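Local coordinates for protein MRG701 (Oryza sativa, PDB 5IN1) that probably reads methylated histone tails through its chromodomain, as a plant MRG-family protein acting in transcription, and forms dimers, at residues G6-A11 and E19-K24; E29-Y34 and W48-R53. All coordinates share one frame; numbering follows the deposited sequence.

Contact 1 (G6-A11 and E19-K24); sequences GERVLA and EAKVQK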
loop_
_atom_site.group_PDB
_atom_site.type_symbol
_atom_site.label_atom_id
_atom_site.label_comp_id
_atom_site.label_asym_id
_atom_site.label_seq_id
_atom_site.Cartn_x
_atom_site.Cartn_y
_atom_site.Cartn_z
ATOM N N GLY A 6 7.593 8.827 -9.067
ATOM C CA GLY A 6 8.108 9.149 -10.383
ATOM C C GLY A 6 7.071 9.062 -11.491
ATOM O O GLY A 6 7.304 9.554 -12.576
ATOM N N GLU A 7 5.923 8.457 -11.214
ATOM C CA GLU A 7 4.919 8.240 -12.246
ATOM C C GLU A 7 4.226 9.544 -12.617
ATOM O O GLU A 7 3.868 10.338 -11.744
ATOM C CB GLU A 7 3.885 7.210 -11.778
ATOM C CG GLU A 7 2.879 6.801 -12.845
ATOM C CD GLU A 7 1.967 5.673 -12.389
ATOM O OE1 GLU A 7 2.261 5.054 -11.335
ATOM O OE2 GLU A 7 0.967 5.400 -13.082
ATOM N N ARG A 8 4.087 9.776 -13.913
ATOM C CA ARG A 8 3.288 10.892 -14.387
ATOM C C ARG A 8 1.832 10.469 -14.442
ATOM O O ARG A 8 1.510 9.382 -14.931
ATOM C CB ARG A 8 3.786 11.356 -15.757
ATOM C CG ARG A 8 4.903 12.424 -15.682
ATOM C CD ARG A 8 6.167 11.962 -14.960
ATOM N NE ARG A 8 7.194 13.007 -14.979
ATOM C CZ ARG A 8 8.281 13.018 -14.212
ATOM N NH1 ARG A 8 8.502 12.046 -13.337
ATOM N NH2 ARG A 8 9.151 14.016 -14.319
ATOM N N VAL A 9 0.966 11.345 -13.924
ATOM C CA VAL A 9 -0.467 11.099 -13.793
ATOM C C VAL A 9 -1.209 12.342 -14.256
ATOM O O VAL A 9 -0.594 13.378 -14.520
ATOM C CB VAL A 9 -0.868 10.764 -12.337
ATOM C CG1 VAL A 9 -0.147 9.500 -11.857
ATOM C CG2 VAL A 9 -0.573 11.924 -11.387
ATOM N N LEU A 10 -2.526 12.230 -14.361
ATOM C CA LEU A 10 -3.405 13.389 -14.488
ATOM C C LEU A 10 -4.028 13.669 -13.126
ATOM O O LEU A 10 -4.401 12.735 -12.407
ATOM C CB LEU A 10 -4.481 13.147 -15.544
ATOM C CG LEU A 10 -3.925 12.968 -16.949
ATOM C CD1 LEU A 10 -4.996 12.479 -17.904
ATOM C CD2 LEU A 10 -3.309 14.264 -17.456
ATOM N N ALA A 11 -4.112 14.934 -12.753
ATOM C CA ALA A 11 -4.659 15.343 -11.459
ATOM C C ALA A 11 -5.643 16.486 -11.642
ATOM O O ALA A 11 -5.375 17.463 -12.348
ATOM C CB ALA A 11 -3.546 15.770 -10.511
ATOM N N GLU A 19 -1.294 17.563 -15.882
ATOM C CA GLU A 19 -0.265 16.563 -15.688
ATOM C C GLU A 19 0.485 16.844 -14.389
ATOM O O GLU A 19 0.792 17.999 -14.063
ATOM C CB GLU A 19 0.699 16.514 -16.874
ATOM C CG GLU A 19 1.479 15.205 -16.873
ATOM C CD GLU A 19 2.340 14.994 -18.114
ATOM O OE1 GLU A 19 2.679 15.974 -18.806
ATOM O OE2 GLU A 19 2.663 13.810 -18.389
ATOM N N ALA A 20 0.772 15.778 -13.653
ATOM C CA ALA A 20 1.464 15.868 -12.378
ATOM C C ALA A 20 2.400 14.695 -12.258
ATOM O O ALA A 20 2.274 13.721 -13.003
ATOM C CB ALA A 20 0.464 15.877 -11.208
ATOM N N LYS A 21 3.330 14.769 -11.314
ATOM C CA LYS A 21 4.175 13.627 -11.033
ATOM C C LYS A 21 4.084 13.253 -9.558
ATOM O O LYS A 21 4.036 14.111 -8.667
ATOM C CB LYS A 21 5.616 13.902 -11.431
ATOM C CG LYS A 21 6.246 15.027 -10.684
ATOM C CD LYS A 21 7.698 15.192 -11.094
ATOM C CE LYS A 21 8.243 16.535 -10.644
ATOM N NZ LYS A 21 8.602 17.406 -11.798
ATOM N N VAL A 22 4.060 11.954 -9.309
ATOM C CA VAL A 22 4.033 11.436 -7.948
ATOM C C VAL A 22 5.429 11.516 -7.334
ATOM O O VAL A 22 6.372 10.935 -7.866
ATOM C CB VAL A 22 3.528 9.987 -7.924
ATOM C CG1 VAL A 22 3.587 9.430 -6.496
ATOM C CG2 VAL A 22 2.130 9.909 -8.484
ATOM N N GLN A 23 5.552 12.262 -6.244
ATOM C CA GLN A 23 6.815 12.428 -5.521
ATOM C C GLN A 23 6.983 11.339 -4.469
ATOM O O GLN A 23 8.087 10.846 -4.255
ATOM C CB GLN A 23 6.880 13.796 -4.846
ATOM C CG GLN A 23 6.877 14.974 -5.808
ATOM C CD GLN A 23 6.579 16.279 -5.105
ATOM O OE1 GLN A 23 5.604 16.385 -4.356
ATOM N NE2 GLN A 23 7.413 17.283 -5.335
ATOM N N LYS A 24 5.885 10.984 -3.804
ATOM C CA LYS A 24 5.890 9.988 -2.732
ATOM C C LYS A 24 4.535 9.297 -2.677
ATOM O O LYS A 24 3.514 9.931 -2.920
ATOM C CB LYS A 24 6.217 10.653 -1.386
ATOM C CG LYS A 24 7.709 10.957 -1.202
ATOM C CD LYS A 24 8.027 11.725 0.081
ATOM C CE LYS A 24 9.257 12.620 -0.111
ATOM N NZ LYS A 24 10.452 12.182 0.672
#
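R8 and K21 lie side by side and point the same way across the first beta hairpin of this chromodomain, where strand 8-13 turns back into strand 16-28 of a strongly bent antiparallel sheet. They form a non-hydrogen-bonded pair, so their side chains rise together from one face. R8 bends at chi2 (60°), which brings its guanidinium over the K21 chain: K21 CD sits over one face of the group, toward its rim, 3.7 Å from R8 NH2. The methylenes of K21 thus take the contact while its ammonium stays at the tip; R8 NH2 and K21 NZ, like charges 4.3 Å apart, are probably tolerated because both are at least partly exposed. E19 follows on the same face, its carboxylate plane nearly perpendicular to the guanidinium; E19 OE2 touches R8 CB at 3.8 Å without a salt bridge.

On the other face small apolar groups suit a buried layer. V9 CG2 and A11 CB each approach A20 CB to 4.1 Å, and the single methyl of A20 leaves room for both; V9 also touches F3 and L54, and crosses V22 at about a right angle. V9 and A20 are joined by two backbone bonds, V9 N to A20 O and A20 N to V9 O, both 2.9 Å. Beyond them V22 N reaches E7 O in the carbonyl plane, and G6, whose positive phi (92°) suits glycine, gives its N-H to V22 O. The R8 guanidinium is held by the loop just before its strand: NH1 donates to G6 O at 2.9 Å, in the guanidinium plane but above that of the carbonyl.

Contact 2 (E29-Y34 and W48-R53); sequences EDEWRY and WVTNDR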
loop_
_atom_site.group_PDB
_atom_site.type_symbol
_atom_site.label_atom_id
_atom_site.label_comp_id
_atom_site.label_asym_id
_atom_site.label_seq_id
_atom_site.Cartn_x
_atom_site.Cartn_y
_atom_site.Cartn_z
ATOM N N GLU A 29 -4.223 2.860 6.927
ATOM C CA GLU A 29 -5.654 2.615 7.064
ATOM C C GLU A 29 -6.306 2.238 5.742
ATOM O O GLU A 29 -7.389 2.727 5.423
ATOM C CB GLU A 29 -6.349 3.841 7.666
ATOM C CG GLU A 29 -5.823 4.234 9.040
ATOM C CD GLU A 29 -6.001 3.137 10.082
ATOM O OE1 GLU A 29 -6.854 2.246 9.888
ATOM O OE2 GLU A 29 -5.279 3.162 11.100
ATOM N N ASP A 30 -5.626 1.387 4.977
ATOM C CA ASP A 30 -6.170 0.837 3.741
ATOM C C ASP A 30 -6.494 1.941 2.725
ATOM O O ASP A 30 -7.526 1.905 2.055
ATOM C CB ASP A 30 -7.416 0.006 4.062
ATOM C CG ASP A 30 -7.809 -0.919 2.946
ATOM O OD1 ASP A 30 -6.943 -1.316 2.140
ATOM O OD2 ASP A 30 -9.011 -1.251 2.880
ATOM N N GLU A 31 -5.595 2.913 2.619
ATOM C CA GLU A 31 -5.792 4.074 1.761
ATOM C C GLU A 31 -4.449 4.593 1.275
ATOM O O GLU A 31 -3.577 4.922 2.069
ATOM C CB GLU A 31 -6.546 5.173 2.526
ATOM C CG GLU A 31 -6.913 6.422 1.731
ATOM C CD GLU A 31 -7.981 7.260 2.436
ATOM O OE1 GLU A 31 -9.074 6.715 2.725
ATOM O OE2 GLU A 31 -7.716 8.445 2.717
ATOM N N TRP A 32 -4.291 4.675 -0.039
ATOM C CA TRP A 32 -3.109 5.299 -0.614
ATOM C C TRP A 32 -3.235 6.826 -0.627
ATOM O O TRP A 32 -4.295 7.369 -0.957
ATOM C CB TRP A 32 -2.871 4.788 -2.039
ATOM C CG TRP A 32 -2.260 3.413 -2.087
ATOM C CD1 TRP A 32 -2.903 2.231 -2.346
ATOM C CD2 TRP A 32 -0.887 3.082 -1.854
ATOM N NE1 TRP A 32 -2.011 1.189 -2.287
ATOM C CE2 TRP A 32 -0.768 1.675 -1.983
ATOM C CE3 TRP A 32 0.248 3.828 -1.539
ATOM C CZ2 TRP A 32 0.448 1.005 -1.820
ATOM C CZ3 TRP A 32 1.457 3.170 -1.381
ATOM C CH2 TRP A 32 1.544 1.760 -1.513
ATOM N N ARG A 33 -2.157 7.520 -0.275
ATOM C CA ARG A 33 -2.072 8.956 -0.559
ATOM C C ARG A 33 -0.796 9.230 -1.328
ATOM O O ARG A 33 0.186 8.484 -1.222
ATOM C CB ARG A 33 -2.133 9.807 0.719
ATOM C CG ARG A 33 -0.966 9.630 1.680
ATOM C CD ARG A 33 -1.083 10.616 2.835
ATOM N NE ARG A 33 0.146 10.696 3.628
ATOM C CZ ARG A 33 0.428 11.689 4.464
ATOM N NH1 ARG A 33 -0.428 12.694 4.614
ATOM N NH2 ARG A 33 1.567 11.674 5.154
ATOM N N TYR A 34 -0.821 10.295 -2.119
ATOM C CA TYR A 34 0.230 10.595 -3.070
ATOM C C TYR A 34 0.605 12.058 -2.953
ATOM O O TYR A 34 -0.269 12.925 -3.036
ATOM C CB TYR A 34 -0.235 10.290 -4.491
ATOM C CG TYR A 34 -0.748 8.882 -4.680
ATOM C CD1 TYR A 34 0.135 7.826 -4.847
ATOM C CD2 TYR A 34 -2.103 8.602 -4.676
ATOM C CE1 TYR A 34 -0.331 6.525 -5.013
ATOM C CE2 TYR A 34 -2.569 7.319 -4.849
ATOM C CZ TYR A 34 -1.679 6.287 -5.029
ATOM O OH TYR A 34 -2.148 4.996 -5.192
ATOM N N TRP A 48 -0.506 16.452 -0.770
ATOM C CA TRP A 48 -1.023 15.101 -0.659
ATOM C C TRP A 48 -2.417 15.018 -1.235
ATOM O O TRP A 48 -3.284 15.832 -0.900
ATOM C CB TRP A 48 -1.104 14.642 0.801
ATOM C CG TRP A 48 0.188 14.402 1.484
ATOM C CD1 TRP A 48 0.757 15.177 2.457
ATOM C CD2 TRP A 48 1.073 13.296 1.287
ATOM N NE1 TRP A 48 1.942 14.629 2.860
ATOM C CE2 TRP A 48 2.162 13.472 2.158
ATOM C CE3 TRP A 48 1.046 12.169 0.452
ATOM C CZ2 TRP A 48 3.225 12.566 2.217
ATOM C CZ3 TRP A 48 2.101 11.269 0.510
ATOM C CH2 TRP A 48 3.177 11.474 1.390
ATOM N N VAL A 49 -2.644 14.032 -2.094
ATOM C CA VAL A 49 -3.983 13.764 -2.586
ATOM C C VAL A 49 -4.315 12.284 -2.521
ATOM O O VAL A 49 -3.424 11.420 -2.519
ATOM C CB VAL A 49 -4.151 14.251 -4.044
ATOM C CG1 VAL A 49 -3.861 15.754 -4.160
ATOM C CG2 VAL A 49 -3.256 13.455 -4.966
ATOM N N THR A 50 -5.604 11.982 -2.514
ATOM C CA THR A 50 -6.032 10.599 -2.573
ATOM C C THR A 50 -6.469 10.222 -3.989
ATOM O O THR A 50 -6.436 11.054 -4.914
ATOM C CB THR A 50 -7.141 10.334 -1.541
ATOM O OG1 THR A 50 -8.047 11.435 -1.541
ATOM C CG2 THR A 50 -6.507 10.226 -0.157
ATOM N N ASN A 51 -6.825 8.956 -4.170
ATOM C CA ASN A 51 -7.038 8.386 -5.487
ATOM C C ASN A 51 -8.090 9.107 -6.325
ATOM O O ASN A 51 -7.985 9.195 -7.557
ATOM C CB ASN A 51 -7.416 6.911 -5.321
ATOM C CG ASN A 51 -7.619 6.217 -6.626
ATOM O OD1 ASN A 51 -6.665 5.988 -7.358
ATOM N ND2 ASN A 51 -8.864 5.851 -6.929
ATOM N N ASP A 52 -9.107 9.622 -5.653
ATOM C CA ASP A 52 -10.199 10.315 -6.322
ATOM C C ASP A 52 -9.756 11.574 -7.076
ATOM O O ASP A 52 -10.480 12.050 -7.950
ATOM C CB ASP A 52 -11.244 10.691 -5.290
ATOM C CG ASP A 52 -10.637 11.422 -4.137
ATOM O OD1 ASP A 52 -9.859 10.806 -3.364
ATOM O OD2 ASP A 52 -10.900 12.628 -4.000
ATOM N N ARG A 53 -8.576 12.105 -6.740
ATOM C CA ARG A 53 -8.052 13.290 -7.414
ATOM C C ARG A 53 -7.226 12.987 -8.658
ATOM O O ARG A 53 -6.860 13.917 -9.383
ATOM C CB ARG A 53 -7.201 14.106 -6.439
ATOM C CG ARG A 53 -8.009 14.804 -5.341
ATOM C CD ARG A 53 -8.609 16.159 -5.844
ATOM N NE ARG A 53 -7.596 17.137 -6.240
ATOM C CZ ARG A 53 -6.915 17.910 -5.392
ATOM N NH1 ARG A 53 -7.124 17.833 -4.093
ATOM N NH2 ARG A 53 -6.014 18.767 -5.853
HETATM O O HOH W 1 -6.665 7.086 -2.047
HETATM O O HOH W 2 -4.714 4.429 -5.368
#
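The guanidinium of R33 lies flat on the indole of W48, their planes only 3° apart, in the most closely fitted part of this contact. R33 CZ stands 3.6 Å from the centroid of the five-membered ring, a cation-pi arrangement over the face, while R33 CD makes a CH-pi contact with the six-membered ring. The chain of R33 runs extended from CG to NE, so its methylenes and its charged end are all spread along one aromatic surface. Arginine suits this place because its flat cation can stack while its N-H groups still bond: NH2 forms a salt bridge with E26, which should help hold the group's rotation. The ring of H35 meets W48 edge-to-face.

These strands, 31-38 and 47-50, form an antiparallel hairpin at one margin of the chromodomain sheet. Y34 and V49 form a hydrogen-bonded pair, with Y34 N to V49 O at 2.9 Å and V49 N to Y34 O at 2.8 Å. Their side chains turn to the buried face, where L54 touches both, and the beta-branched V49 suits an extended, enclosed position.

Around W32 and N51 water mediates the contact. One water donates to W32 O and accepts from N51 N at 2.8 Å, bridging backbones too far apart to bond directly. A second lies in the plane of the Y34 ring, 2.6 Å from Y34 OH, and donates to N51 OD1 in a longer bond. T50 presents CG2 to E31 OE2 at 3.6 Å, and its OG1 donates to the syn lone pair of D52 OD1 (2.6 Å), tying T50 to the 3-10 segment 51-53.

How the contacts relate
Contact 1 closes before contact 2 opens, so the two hairpins follow in series along the chain, their centres about 13 Å apart. Both belong to one antiparallel sheet, in which strand 16-28 of contact 1 neighbours strand 31-38 of contact 2; strand 47-50 lies outermost beside the latter. The contacts touch where V22 CG1 meets Y34 CD1 at 4.1 Å, and A11 CB packs on R53 O at the far end of contact 2. L54, on the last short strand, is shared by side chains of both. These contacts join the two hairpins in the one sheet of the chromodomain, while W32, within contact 2, also packs on N27 of the second subunit.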